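Local coordinates for Mlr3007 protein (Mesorhizobium loti, PDB 3QQM) that probably catalyses the pyridoxal-phosphate-dependent transfer of an amino group from leucine, isoleucine or valine to 2-oxoglutarate, at residues Lys97-Arg102 with Ile216-Val221; Thr155-Phe161 with Ala203-Gly209; Arg102-Thr106 with His127-Tyr132. All coordinates share one frame; numbering follows the deposited sequence. Where two conformers were deposited one is given.

Overall arrangement
Contacts 1 and 2 belong to the same mixed sheet and are the closest pair: strands 205-210 and 214-220 follow each other in the chain and hydrogen-bond side by side; strand 214-220 has the parallel strand 99-103 on its other side (contact 1), and strand 205-210 the antiparallel strand 156-160 (contact 2). Contact 2 has more buried residues, eight of fourteen, and is knit by backbone bonds and apolar side chains. Contact 1 is buried at W99, L101 and I216 but runs out to the exposed C-terminus. Contact 3 continues from R102, which it shares with contact 1, as strand 99-103 gives way to a loop meeting helix 123-130; there side chains make the hydrogen bonds.

Contact 1: Lys97-Arg102 with Ile216-Val221; sequences KVWILR and IPAKLV. With EDO (1,2-ethanediol), chain B; EDO (1,2-ethanediol), chain V.
Both branches of I216 lie on the same face of the W99 indole, an aliphatic fork spread along a flat ring system. I216 CG2 sits over the rim near the pyrrole part, 3.8 Å from W99 CG, while I216 CD1 stands 3.8 Å from the centroid of the six-membered ring, only 12° off its normal, a CH-pi contact. With CG1 of I216 anti to its carbonyl carbon (chi1 -55°), the two arms spread over one face, CG2 by the five-membered part and CD1 over the six-membered ring. Replacing W99 by an alanine is likely to strip both I216 branches of their aromatic cover and open a gap beside V208. Past this point the chains run as parallel strands. W99 N donates to P217 O at 3.0 Å, and W99 O receives K219 N at 2.8 Å, nearly straight along the carbonyl. L101 N then reaches K219 O at 2.9 Å, and a weak bond from V221 N to L101 O ends the ladder. On the face that carries W99 and L101, the methyl L101 CD1 touches A218 CB at 3.7 Å. R102 bends at chi2 and chi3, and its CD lies 3.7 Å from the CB of the C-terminal V221; R102 NE is 4.2 Å from V221 OXT, but that oxygen is well out of the guanidinium plane, so the attraction is one of charge alone. The other carboxylate oxygen, V221 O, is hydrogen-bonded to Y197 OH. Strand 99-103 is flanked by strand 139-143, strand 214-220 by strand 205-210, and helix 197-200 packs on L220.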
loop_
_atom_site.group_PDB
_atom_site.type_symbol
_atom_site.label_atom_id
_atom_site.label_comp_id
_atom_site.label_asym_id
_atom_site.label_seq_id
_atom_site.Cartn_x
_atom_site.Cartn_y
_atom_site.Cartn_z
ATOM N N LYS A 97 -19.641 1.409 -1.970
ATOM C CA LYS A 97 -18.739 2.430 -2.481
ATOM C C LYS A 97 -17.834 1.899 -3.586
ATOM O O LYS A 97 -17.212 0.858 -3.426
ATOM C CB LYS A 97 -17.879 2.979 -1.341
ATOM C CG LYS A 97 -16.973 4.150 -1.707
ATOM C CD LYS A 97 -17.750 5.397 -2.135
ATOM C CE LYS A 97 -16.808 6.546 -2.468
ATOM N NZ LYS A 97 -17.501 7.748 -3.002
ATOM N N VAL A 98 -17.804 2.608 -4.721
ATOM C CA VAL A 98 -16.935 2.258 -5.839
ATOM C C VAL A 98 -16.002 3.432 -6.075
ATOM O O VAL A 98 -16.448 4.549 -6.259
ATOM C CB VAL A 98 -17.715 1.956 -7.136
ATOM C CG1 VAL A 98 -16.738 1.717 -8.312
ATOM C CG2 VAL A 98 -18.633 0.746 -6.948
ATOM N N TRP A 99 -14.703 3.176 -6.010
ATOM C CA TRP A 99 -13.666 4.188 -6.243
ATOM C C TRP A 99 -13.389 4.418 -7.728
ATOM O O TRP A 99 -13.256 3.456 -8.499
ATOM C CB TRP A 99 -12.368 3.751 -5.551
ATOM C CG TRP A 99 -12.226 4.224 -4.156
ATOM C CD1 TRP A 99 -13.229 4.585 -3.297
ATOM C CD2 TRP A 99 -11.037 4.194 -3.376
ATOM N NE1 TRP A 99 -12.714 4.926 -2.085
ATOM C CE2 TRP A 99 -11.372 4.668 -2.091
ATOM C CE3 TRP A 99 -9.713 3.875 -3.654
ATOM C CZ2 TRP A 99 -10.436 4.826 -1.095
ATOM C CZ3 TRP A 99 -8.786 4.031 -2.674
ATOM C CH2 TRP A 99 -9.146 4.509 -1.398
ATOM N N ILE A 100 -13.319 5.700 -8.105
ATOM C CA ILE A 100 -13.038 6.109 -9.464
ATOM C C ILE A 100 -11.534 6.215 -9.611
ATOM O O ILE A 100 -10.875 6.851 -8.783
ATOM C CB ILE A 100 -13.635 7.497 -9.786
ATOM C CG1 ILE A 100 -15.152 7.529 -9.539
ATOM C CG2 ILE A 100 -13.320 7.889 -11.237
ATOM C CD1 ILE A 100 -15.768 8.898 -9.786
ATOM N N LEU A 101 -10.989 5.594 -10.656
ATOM C CA LEU A 101 -9.548 5.633 -10.907
ATOM C C LEU A 101 -9.238 6.428 -12.136
ATOM O O LEU A 101 -10.021 6.425 -13.080
ATOM C CB LEU A 101 -9.000 4.218 -11.135
ATOM C CG LEU A 101 -9.329 3.202 -10.070
ATOM C CD1 LEU A 101 -8.784 1.855 -10.470
ATOM C CD2 LEU A 101 -8.766 3.638 -8.736
ATOM N N ARG A 102 -8.069 7.071 -12.129
ATOM C CA ARG A 102 -7.556 7.821 -13.270
ATOM C C ARG A 102 -6.050 7.509 -13.389
ATOM O O ARG A 102 -5.399 7.119 -12.396
ATOM C CB ARG A 102 -7.736 9.330 -13.103
ATOM C CG ARG A 102 -9.146 9.791 -12.816
ATOM C CD ARG A 102 -10.049 9.633 -13.969
ATOM N NE ARG A 102 -9.736 10.618 -15.007
ATOM C CZ ARG A 102 -10.337 11.806 -15.135
ATOM N NH1 ARG A 102 -11.301 12.193 -14.295
ATOM N NH2 ARG A 102 -9.962 12.609 -16.111
ATOM N N ILE A 216 -11.193 -2.902 -2.703
ATOM C CA ILE A 216 -12.105 -1.831 -2.948
ATOM C C ILE A 216 -12.538 -1.903 -4.412
ATOM O O ILE A 216 -11.707 -1.802 -5.317
ATOM C CB ILE A 216 -11.444 -0.488 -2.699
ATOM C CG1 ILE A 216 -10.843 -0.427 -1.280
ATOM C CG2 ILE A 216 -12.454 0.653 -2.911
ATOM C CD1 ILE A 216 -9.915 0.749 -1.074
ATOM N N PRO A 217 -13.841 -2.112 -4.655
ATOM C CA PRO A 217 -14.318 -2.136 -6.030
ATOM C C PRO A 217 -13.962 -0.828 -6.692
ATOM O O PRO A 217 -14.089 0.206 -6.068
ATOM C CB PRO A 217 -15.847 -2.260 -5.879
ATOM C CG PRO A 217 -16.047 -2.823 -4.545
ATOM C CD PRO A 217 -14.930 -2.299 -3.694
ATOM N N ALA A 218 -13.539 -0.866 -7.948
ATOM C CA ALA A 218 -13.135 0.362 -8.613
ATOM C C ALA A 218 -13.581 0.417 -10.062
ATOM O O ALA A 218 -13.929 -0.610 -10.668
ATOM C CB ALA A 218 -11.642 0.530 -8.512
ATOM N N LYS A 219 -13.576 1.621 -10.616
ATOM C CA LYS A 219 -14.001 1.803 -11.981
ATOM C C LYS A 219 -13.022 2.732 -12.649
ATOM O O LYS A 219 -12.657 3.770 -12.115
ATOM C CB LYS A 219 -15.409 2.366 -12.024
ATOM C CG LYS A 219 -16.116 2.140 -13.334
ATOM C CD LYS A 219 -17.580 2.659 -13.286
ATOM C CE LYS A 219 -17.663 4.189 -13.417
ATOM N NZ LYS A 219 -17.324 4.652 -14.810
ATOM N N LEU A 220 -12.621 2.350 -13.839
ATOM C CA LEU A 220 -11.626 3.078 -14.598
ATOM C C LEU A 220 -12.258 4.182 -15.407
ATOM O O LEU A 220 -13.361 4.031 -15.904
ATOM C CB LEU A 220 -10.937 2.105 -15.535
ATOM C CG LEU A 220 -9.521 2.443 -15.921
ATOM C CD1 LEU A 220 -8.663 2.361 -14.665
ATOM C CD2 LEU A 220 -9.026 1.488 -16.987
ATOM N N VAL A 221 -11.579 5.319 -15.474
ATOM C CA VAL A 221 -12.056 6.460 -16.232
ATOM C C VAL A 221 -10.923 7.136 -16.981
ATOM O O VAL A 221 -9.716 6.896 -16.729
ATOM C CB VAL A 221 -12.688 7.498 -15.341
ATOM C CG1 VAL A 221 -13.062 8.727 -16.170
ATOM C CG2 VAL A 221 -13.902 6.914 -14.645
ATOM O OXT VAL A 221 -11.221 7.971 -17.853
HETATM C C1 EDO B . -16.327 11.064 -4.039
HETATM O O1 EDO B . -15.697 9.787 -3.867
HETATM C C2 EDO B . -15.829 11.742 -5.313
HETATM O O2 EDO B . -15.796 10.828 -6.426
HETATM C C1 EDO V . -16.149 -2.744 -10.220
HETATM O O1 EDO V . -15.514 -3.075 -11.462
HETATM C C2 EDO V . -16.619 -4.013 -9.504
HETATM O O2 EDO V . -15.507 -4.787 -9.016
#

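Contact 2: Thr155-Phe161 with Ala203-Gly209; sequences TNVFADF and AKALFVG. With EDO (1,2-ethanediol), chain V.
T155 comes first, its OG1 3.5 Å from V208 CB; chi1 of 53° sets that hydroxyl between its own N and carbonyl carbon, and it is hydrogen-bonded to E139. N156 then forms a hydrogen-bonded antiparallel pair with G209, with N156 N to G209 O and G209 N to N156 O both 2.9 Å, while its amide ND2 reaches L176 O. V157 faces V208 in a non-hydrogen-bonded pair and sets CG1 4.0 Å from L206 CD1. F158 and F207 form the next hydrogen-bonded pair, with two N-H...O bonds, F207 N meeting F158 O at 2.8 Å. The edge of the F158 ring lies near G209 N; a side chain on this glycine would have started close to F158 CE1. A159 CB rests 3.9 Å from L206 CD1, which also bears on the F158 carbonyl. D160 N binds A205 O at 2.8 Å, and D160 O takes A205 N as well as a weak bond from K204 N. F161 closes the run with CD1 obliquely against A203 CA. Two residues, K204 and A205, thus face the single D160: a classic beta bulge at the start of strand 205-210, in an otherwise regular antiparallel ladder.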
loop_
_atom_site.group_PDB
_atom_site.type_symbol
_atom_site.label_atom_id
_atom_site.label_comp_id
_atom_site.label_asym_id
_atom_site.label_seq_id
_atom_site.Cartn_x
_atom_site.Cartn_y
_atom_site.Cartn_z
ATOM N N THR A 155 -2.365 1.872 -2.968
ATOM C CA THR A 155 -2.965 0.571 -3.163
ATOM C C THR A 155 -2.296 -0.199 -4.281
ATOM O O THR A 155 -1.562 0.368 -5.072
ATOM C CB THR A 155 -4.436 0.721 -3.598
ATOM O OG1 THR A 155 -4.497 1.584 -4.735
ATOM C CG2 THR A 155 -5.322 1.327 -2.498
ATOM N N ASN A 156 -2.528 -1.513 -4.288
ATOM C CA ASN A 156 -2.109 -2.382 -5.359
ATOM C C ASN A 156 -3.378 -2.603 -6.200
ATOM O O ASN A 156 -4.483 -2.470 -5.687
ATOM C CB ASN A 156 -1.539 -3.690 -4.836
ATOM C CG ASN A 156 -0.139 -3.525 -4.241
ATOM O OD1 ASN A 156 0.079 -3.772 -3.055
ATOM N ND2 ASN A 156 0.811 -3.071 -5.069
ATOM N N VAL A 157 -3.201 -2.939 -7.478
ATOM C CA VAL A 157 -4.298 -3.120 -8.433
ATOM C C VAL A 157 -4.597 -4.586 -8.670
ATOM O O VAL A 157 -3.698 -5.403 -8.727
ATOM C CB VAL A 157 -3.932 -2.463 -9.786
ATOM C CG1 VAL A 157 -5.066 -2.644 -10.818
ATOM C CG2 VAL A 157 -3.606 -0.992 -9.582
ATOM N N PHE A 158 -5.875 -4.906 -8.826
ATOM C CA PHE A 158 -6.318 -6.277 -9.035
ATOM C C PHE A 158 -7.412 -6.242 -10.074
ATOM O O PHE A 158 -8.466 -5.597 -9.870
ATOM C CB PHE A 158 -6.840 -6.865 -7.732
ATOM C CG PHE A 158 -5.834 -6.833 -6.617
ATOM C CD1 PHE A 158 -5.740 -5.733 -5.792
ATOM C CD2 PHE A 158 -4.995 -7.900 -6.396
ATOM C CE1 PHE A 158 -4.831 -5.689 -4.783
ATOM C CE2 PHE A 158 -4.069 -7.864 -5.411
ATOM C CZ PHE A 158 -3.984 -6.752 -4.581
ATOM N N ALA A 159 -7.157 -6.924 -11.195
ATOM C CA ALA A 159 -8.071 -6.932 -12.315
ATOM C C ALA A 159 -8.519 -8.338 -12.677
ATOM O O ALA A 159 -7.701 -9.253 -12.836
ATOM C CB ALA A 159 -7.418 -6.249 -13.507
ATOM N N ASP A 160 -9.830 -8.491 -12.816
ATOM C CA ASP A 160 -10.455 -9.754 -13.168
ATOM C C ASP A 160 -10.863 -9.670 -14.614
ATOM O O ASP A 160 -11.819 -8.965 -14.948
ATOM C CB ASP A 160 -11.672 -9.958 -12.289
ATOM C CG ASP A 160 -12.390 -11.291 -12.542
ATOM O OD1 ASP A 160 -12.140 -11.982 -13.572
ATOM O OD2 ASP A 160 -13.202 -11.638 -11.672
ATOM N N PHE A 161 -10.142 -10.375 -15.486
ATOM C CA PHE A 161 -10.453 -10.322 -16.932
ATOM C C PHE A 161 -11.535 -11.296 -17.350
ATOM O O PHE A 161 -11.738 -11.516 -18.546
ATOM C CB PHE A 161 -9.195 -10.486 -17.780
ATOM C CG PHE A 161 -8.216 -9.355 -17.603
ATOM C CD1 PHE A 161 -8.411 -8.139 -18.273
ATOM C CD2 PHE A 161 -7.119 -9.483 -16.760
ATOM C CE1 PHE A 161 -7.534 -7.090 -18.104
ATOM C CE2 PHE A 161 -6.222 -8.420 -16.596
ATOM C CZ PHE A 161 -6.431 -7.227 -17.260
ATOM N N ALA A 203 -11.392 -5.254 -18.361
ATOM C CA ALA A 203 -11.579 -6.031 -17.143
ATOM C C ALA A 203 -13.067 -6.133 -16.804
ATOM O O ALA A 203 -13.793 -5.151 -16.866
ATOM C CB ALA A 203 -10.831 -5.409 -16.005
ATOM N N LYS A 204 -13.516 -7.339 -16.469
ATOM C CA LYS A 204 -14.906 -7.565 -16.089
ATOM C C LYS A 204 -15.152 -7.039 -14.669
ATOM O O LYS A 204 -16.271 -6.683 -14.315
ATOM C CB LYS A 204 -15.229 -9.048 -16.132
ATOM C CG LYS A 204 -15.092 -9.693 -17.463
ATOM C CD LYS A 204 -16.138 -9.182 -18.424
ATOM C CE LYS A 204 -16.014 -9.861 -19.768
ATOM N NZ LYS A 204 -17.058 -9.373 -20.731
ATOM N N ALA A 205 -14.114 -7.071 -13.842
ATOM C CA ALA A 205 -14.184 -6.553 -12.467
ATOM C C ALA A 205 -12.806 -5.967 -12.145
ATOM O O ALA A 205 -11.775 -6.438 -12.651
ATOM C CB ALA A 205 -14.582 -7.626 -11.479
ATOM N N LEU A 206 -12.796 -4.902 -11.361
ATOM C CA LEU A 206 -11.578 -4.232 -11.040
ATOM C C LEU A 206 -11.616 -3.782 -9.611
ATOM O O LEU A 206 -12.676 -3.391 -9.107
ATOM C CB LEU A 206 -11.421 -3.031 -11.972
ATOM C CG LEU A 206 -10.173 -2.177 -11.813
ATOM C CD1 LEU A 206 -8.915 -3.006 -12.000
ATOM C CD2 LEU A 206 -10.215 -1.029 -12.804
ATOM N N PHE A 207 -10.464 -3.868 -8.951
ATOM C CA PHE A 207 -10.321 -3.459 -7.577
ATOM C C PHE A 207 -8.967 -2.841 -7.341
ATOM O O PHE A 207 -8.031 -3.056 -8.102
ATOM C CB PHE A 207 -10.364 -4.672 -6.616
ATOM C CG PHE A 207 -11.565 -5.556 -6.772
ATOM C CD1 PHE A 207 -11.557 -6.588 -7.662
ATOM C CD2 PHE A 207 -12.681 -5.392 -5.960
ATOM C CE1 PHE A 207 -12.656 -7.414 -7.785
ATOM C CE2 PHE A 207 -13.790 -6.210 -6.075
ATOM C CZ PHE A 207 -13.780 -7.219 -6.978
ATOM N N VAL A 208 -8.869 -2.079 -6.264
ATOM C CA VAL A 208 -7.590 -1.569 -5.777
ATOM C C VAL A 208 -7.660 -1.960 -4.322
ATOM O O VAL A 208 -8.752 -2.113 -3.780
ATOM C CB VAL A 208 -7.359 -0.060 -5.978
ATOM C CG1 VAL A 208 -7.091 0.236 -7.473
ATOM C CG2 VAL A 208 -8.515 0.776 -5.418
ATOM N N GLY A 209 -6.534 -2.199 -3.685
ATOM C CA GLY A 209 -6.593 -2.564 -2.273
ATOM C C GLY A 209 -5.318 -2.412 -1.505
ATOM O O GLY A 209 -4.245 -2.191 -2.091
HETATM C C1 EDO V . -16.149 -2.744 -10.220
HETATM O O1 EDO V . -15.514 -3.075 -11.462
HETATM C C2 EDO V . -16.619 -4.013 -9.504
HETATM O O2 EDO V . -15.507 -4.787 -9.016
#

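Contact 3: Arg102-Thr106 with His127-Tyr132; sequences RLART and HARSEY. With EDO (1,2-ethanediol), chain T.
The Y132 ring carries R102 CB over one face, 3.8 Å from the centroid and 17° off the normal, a CH-pi contact, and has L103 O at its edge. Past CB the arginine turns, so that Y132 CE1 lies over a face of the R102 guanidinium, the two planes 44° apart. The phenol OH donates to L103 O at 2.7 Å, approaching from above the carbonyl plane. At the edge of the H127 imidazole, in its plane, lies T106 OG1, which accepts from H127 ND1 at 2.8 Å; CG of the histidine anti to the backbone N (chi1 -176°) swings the ring to that hydroxyl.

The E131 carboxylate grips two successive backbone amides. R105 N points almost straight at E131 OE1, 3.0 Å away, and T106 N reaches E131 OE2, also at 3.0 Å, each carboxylate oxygen accepting on its syn lone pair. The T106 hydroxyl donates to OE2 as well, though the modelled separation is too short to trust. Two backbone bonds hold the acid; the hydroxyl's share is doubtful, and the negative charge is probably steadied by the amides. Next to the carboxylate, A104 CB and A128 CB pack at 3.7 Å. R129 NH2 returns to Y132 O at 2.9 Å within its own segment and also to A137 O.

Here the segment that follows R102 is pinned to residues 127-132, at the C-terminal part of the helix, by a carboxylate on consecutive N-H groups. The chain between the two carries K118, joined in this structure to pyridoxal phosphate, the cofactor-bearing lysine of a class-IV aminotransferase.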
loop_
_atom_site.group_PDB
_atom_site.type_symbol
_atom_site.label_atom_id
_atom_site.label_comp_id
_atom_site.label_asym_id
_atom_site.label_seq_id
_atom_site.Cartn_x
_atom_site.Cartn_y
_atom_site.Cartn_z
ATOM N N ARG A 102 -8.069 7.071 -12.129
ATOM C CA ARG A 102 -7.556 7.821 -13.270
ATOM C C ARG A 102 -6.050 7.509 -13.389
ATOM O O ARG A 102 -5.399 7.119 -12.396
ATOM C CB ARG A 102 -7.736 9.330 -13.103
ATOM C CG ARG A 102 -9.146 9.791 -12.816
ATOM C CD ARG A 102 -10.049 9.633 -13.969
ATOM N NE ARG A 102 -9.736 10.618 -15.007
ATOM C CZ ARG A 102 -10.337 11.806 -15.135
ATOM N NH1 ARG A 102 -11.301 12.193 -14.295
ATOM N NH2 ARG A 102 -9.962 12.609 -16.111
ATOM N N LEU A 103 -5.502 7.711 -14.585
ATOM C CA LEU A 103 -4.092 7.468 -14.850
ATOM C C LEU A 103 -3.272 8.735 -14.728
ATOM O O LEU A 103 -3.568 9.760 -15.367
ATOM C CB LEU A 103 -3.907 6.929 -16.262
ATOM C CG LEU A 103 -2.482 6.638 -16.745
ATOM C CD1 LEU A 103 -1.853 5.498 -15.960
ATOM C CD2 LEU A 103 -2.517 6.316 -18.240
ATOM N N ALA A 104 -2.240 8.671 -13.906
ATOM C CA ALA A 104 -1.355 9.796 -13.746
ATOM C C ALA A 104 -0.379 9.819 -14.896
ATOM O O ALA A 104 -0.084 8.779 -15.473
ATOM C CB ALA A 104 -0.553 9.682 -12.433
ATOM N N ARG A 105 0.103 11.009 -15.230
ATOM C CA ARG A 105 1.128 11.160 -16.269
ATOM C C ARG A 105 2.454 10.864 -15.589
ATOM O O ARG A 105 3.417 10.499 -16.227
ATOM C CB ARG A 105 1.162 12.565 -16.909
ATOM C CG ARG A 105 1.689 13.665 -16.010
ATOM C CD ARG A 105 1.951 14.963 -16.776
ATOM N NE ARG A 105 0.750 15.568 -17.343
ATOM C CZ ARG A 105 -0.029 16.429 -16.687
ATOM N NH1 ARG A 105 0.247 16.757 -15.422
ATOM N NH2 ARG A 105 -1.104 16.942 -17.287
ATOM N N THR A 106 2.470 11.003 -14.265
ATOM C CA THR A 106 3.642 10.711 -13.446
ATOM C C THR A 106 3.988 9.242 -13.637
ATOM O O THR A 106 3.169 8.393 -13.361
ATOM C CB THR A 106 3.322 10.872 -11.938
ATOM O OG1 THR A 106 2.896 12.208 -11.682
ATOM C CG2 THR A 106 4.539 10.533 -11.066
ATOM N N HIS A 127 3.075 13.447 -6.047
ATOM C CA HIS A 127 2.919 14.219 -7.279
ATOM C C HIS A 127 1.750 13.662 -8.130
ATOM O O HIS A 127 0.949 14.435 -8.665
ATOM C CB HIS A 127 4.225 14.258 -8.092
ATOM C CG HIS A 127 4.140 15.120 -9.303
ATOM N ND1 HIS A 127 3.792 14.624 -10.544
ATOM C CD2 HIS A 127 4.300 16.457 -9.460
ATOM C CE1 HIS A 127 3.755 15.617 -11.417
ATOM N NE2 HIS A 127 4.065 16.740 -10.787
ATOM N N ALA A 128 1.646 12.333 -8.204
ATOM C CA ALA A 128 0.587 11.681 -8.967
ATOM C C ALA A 128 -0.747 12.051 -8.372
ATOM O O ALA A 128 -1.659 12.432 -9.087
ATOM C CB ALA A 128 0.766 10.146 -8.995
ATOM N N ARG A 129 -0.840 11.971 -7.051
ATOM C CA ARG A 129 -2.066 12.315 -6.335
ATOM C C ARG A 129 -2.472 13.786 -6.581
ATOM O O ARG A 129 -3.651 14.085 -6.757
ATOM C CB ARG A 129 -1.858 12.055 -4.849
ATOM C CG ARG A 129 -3.049 12.330 -3.883
ATOM C CD ARG A 129 -4.307 11.510 -4.197
ATOM N NE ARG A 129 -5.159 12.131 -5.195
ATOM C CZ ARG A 129 -6.402 11.736 -5.479
ATOM N NH1 ARG A 129 -6.941 10.683 -4.880
ATOM N NH2 ARG A 129 -7.111 12.398 -6.384
ATOM N N SER A 130 -1.498 14.684 -6.668
ATOM C CA SER A 130 -1.803 16.090 -6.879
ATOM C C SER A 130 -2.329 16.402 -8.302
ATOM O O SER A 130 -2.838 17.476 -8.543
ATOM C CB SER A 130 -0.571 16.955 -6.585
ATOM O OG SER A 130 0.366 16.853 -7.646
ATOM N N GLU A 131 -2.209 15.462 -9.228
ATOM C CA GLU A 131 -2.691 15.673 -10.581
ATOM C C GLU A 131 -4.211 15.717 -10.694
ATOM O O GLU A 131 -4.723 16.274 -11.654
ATOM C CB GLU A 131 -2.217 14.558 -11.513
ATOM C CG GLU A 131 -0.721 14.443 -11.639
ATOM C CD GLU A 131 -0.301 13.415 -12.680
ATOM O OE1 GLU A 131 -1.034 13.257 -13.681
ATOM O OE2 GLU A 131 0.772 12.794 -12.514
ATOM N N TYR A 132 -4.910 15.097 -9.740
ATOM C CA TYR A 132 -6.354 15.025 -9.764
ATOM C C TYR A 132 -7.012 15.389 -8.441
ATOM O O TYR A 132 -6.482 15.087 -7.376
ATOM C CB TYR A 132 -6.781 13.599 -10.097
ATOM C CG TYR A 132 -6.359 13.119 -11.456
ATOM C CD1 TYR A 132 -7.009 13.547 -12.576
ATOM C CD2 TYR A 132 -5.345 12.185 -11.609
ATOM C CE1 TYR A 132 -6.643 13.118 -13.822
ATOM C CE2 TYR A 132 -4.976 11.750 -12.861
ATOM C CZ TYR A 132 -5.642 12.223 -13.960
ATOM O OH TYR A 132 -5.302 11.805 -15.215
HETATM C C1 EDO T . -5.351 8.865 -1.040
HETATM O O1 EDO T . -5.361 10.290 -0.936
HETATM C C2 EDO T . -6.339 8.425 -2.120
HETATM O O2 EDO T . -5.707 8.324 -3.394
#